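Local coordinates for protein myosin-4 (Saccharomyces cerevisiae, PDB 3MMI) that acts as a type V myosin motor that helps carry ASH1 and other mRNAs to the yeast bud, recruited to them through SHE3, at residues 214-219 / 259-264. Residues are numbered along the deposited sequence; the frame is centred on the assembly and turned at random.
Sequences KIFNDT and PRIEDV
Phe216 and Asn217 meet Ile261 and Glu262 in the DIL (dilute) region of the all-helical globular tail, where helix 209-234 is covered by the loop joining helices 240-257 and 269-279. Ile261 is the hub of the contact. Its CG1 sits between the backbone N and the carbonyl carbon (chi1 89°), and its two branches go to different neighbours. CG2 lies 4.0 Å from Phe216 CB and comes up at the edge of the Phe216 ring, near the ring plane. CG1 and CD1 run past the amide of Asn217, the two side chains pointing in opposite directions. Phe216 is buried. Its ring meets Trp256 edge-to-face and touches Leu202 of helix 185-204, so the helix, the loop and two further helices join here. Arg260 comes near the ring, its CD 4.4 Å from Phe216 CE2, and makes a cation-pi contact with Trp256. With CG anti to its carbonyl carbon (chi1 -70°), Asn217 sends its amide toward the loop. There it meets the carboxylate of Glu262 tip to tip, with the two planes 64° apart. The amide is probably turned over in the model and Glu262 is poorly ordered, so the ends of this pair are not well defined. An alanine here has no amide, which would probably open a gap beside the CG1-CD1 branch of Ile261 and leave the Glu262 carboxylate without its neighbour. One turn on from Ile215, Thr219 OG1 donates to Ile215 O at 2.7 Å, from above the carbonyl plane, while Thr219 N reaches the same oxygen from the opposite face.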
# COMPACT_ATOMS: atom_id res chain seq x y z
N LYS A 214 -9.19 -3.16 0.04
CA LYS A 214 -7.84 -3.03 -0.60
C LYS A 214 -6.82 -2.37 0.36
O LYS A 214 -5.69 -2.81 0.49
CB LYS A 214 -7.94 -2.32 -1.98
CG LYS A 214 -6.69 -1.88 -2.50
CD LYS A 214 -6.72 -1.51 -3.98
CE LYS A 214 -5.44 -2.04 -4.66
NZ LYS A 214 -4.28 -1.45 -4.14
N ILE A 215 -7.23 -1.25 0.98
CA ILE A 215 -6.36 -0.54 1.94
C ILE A 215 -5.84 -1.51 3.04
O ILE A 215 -4.65 -1.46 3.43
CB ILE A 215 -7.02 0.71 2.53
CG1 ILE A 215 -7.16 1.80 1.47
CG2 ILE A 215 -6.09 1.26 3.68
CD1 ILE A 215 -8.06 2.84 1.68
N PHE A 216 -6.69 -2.39 3.51
CA PHE A 216 -6.27 -3.29 4.55
C PHE A 216 -5.29 -4.37 4.02
O PHE A 216 -4.38 -4.76 4.72
CB PHE A 216 -7.47 -4.00 5.23
CG PHE A 216 -8.27 -3.12 6.24
CD1 PHE A 216 -7.72 -1.96 6.84
CD2 PHE A 216 -9.55 -3.49 6.61
CE1 PHE A 216 -8.45 -1.18 7.78
CE2 PHE A 216 -10.30 -2.70 7.54
CZ PHE A 216 -9.73 -1.55 8.11
N ASN A 217 -5.56 -4.93 2.81
CA ASN A 217 -4.57 -5.77 2.10
C ASN A 217 -3.23 -5.04 1.89
O ASN A 217 -2.20 -5.63 2.16
CB ASN A 217 -5.11 -6.31 0.74
CG ASN A 217 -6.23 -7.37 0.92
OD1 ASN A 217 -7.35 -7.22 0.41
ND2 ASN A 217 -5.95 -8.38 1.70
N ASP A 218 -3.26 -3.78 1.42
CA ASP A 218 -2.00 -3.13 1.18
C ASP A 218 -1.23 -2.84 2.46
O ASP A 218 -0.00 -2.72 2.48
CB ASP A 218 -2.18 -1.87 0.33
CG ASP A 218 -2.62 -2.17 -1.10
OD1 ASP A 218 -2.51 -3.36 -1.51
OD2 ASP A 218 -3.13 -1.26 -1.79
N THR A 219 -1.99 -2.60 3.51
CA THR A 219 -1.45 -2.36 4.83
C THR A 219 -0.64 -3.56 5.28
O THR A 219 0.49 -3.42 5.76
CB THR A 219 -2.58 -2.01 5.85
OG1 THR A 219 -3.08 -0.70 5.53
CG2 THR A 219 -2.02 -1.94 7.30
N PRO A 259 -11.84 -11.51 10.44
CA PRO A 259 -13.26 -11.30 10.13
C PRO A 259 -13.53 -10.14 9.12
O PRO A 259 -14.66 -9.61 9.11
CB PRO A 259 -13.85 -10.93 11.51
CG PRO A 259 -12.69 -10.32 12.26
CD PRO A 259 -11.50 -11.16 11.84
N ARG A 260 -12.55 -9.73 8.29
CA ARG A 260 -12.66 -8.43 7.56
C ARG A 260 -12.36 -8.50 6.08
O ARG A 260 -12.90 -7.74 5.25
CB ARG A 260 -11.76 -7.39 8.17
CG ARG A 260 -11.97 -7.31 9.62
CD ARG A 260 -11.32 -6.11 10.11
NE ARG A 260 -12.27 -5.13 10.63
CZ ARG A 260 -12.70 -5.15 11.89
NH1 ARG A 260 -12.20 -6.10 12.73
NH2 ARG A 260 -13.57 -4.21 12.31
N ILE A 261 -11.42 -9.36 5.73
CA ILE A 261 -11.01 -9.34 4.36
C ILE A 261 -10.95 -10.84 4.00
O ILE A 261 -10.99 -11.72 4.85
CB ILE A 261 -9.66 -8.49 4.16
CG1 ILE A 261 -8.41 -9.36 4.33
CG2 ILE A 261 -9.58 -7.35 5.16
CD1 ILE A 261 -7.14 -8.53 4.65
N GLU A 262 -10.82 -11.06 2.71
CA GLU A 262 -10.88 -12.34 2.05
C GLU A 262 -9.93 -13.39 2.69
O GLU A 262 -10.39 -14.41 3.21
CB GLU A 262 -10.41 -12.08 0.59
CG GLU A 262 -9.09 -11.09 0.54
CD GLU A 262 -9.43 -9.71 -0.01
OE1 GLU A 262 -10.30 -9.03 0.59
OE2 GLU A 262 -8.83 -9.31 -1.05
N ASP A 263 -8.62 -13.15 2.61
CA ASP A 263 -7.58 -14.14 2.90
C ASP A 263 -6.38 -13.18 3.07
O ASP A 263 -5.94 -12.60 2.11
CB ASP A 263 -7.45 -15.07 1.64
CG ASP A 263 -6.63 -16.39 1.89
OD1 ASP A 263 -6.18 -16.67 3.09
OD2 ASP A 263 -6.44 -17.10 0.82
N VAL A 264 -5.94 -12.98 4.30
CA VAL A 264 -4.92 -11.99 4.56
C VAL A 264 -3.48 -12.47 4.35
O VAL A 264 -2.59 -11.64 4.16
CB VAL A 264 -4.95 -11.49 6.01
CG1 VAL A 264 -6.14 -10.73 6.28
CG2 VAL A 264 -4.83 -12.68 6.94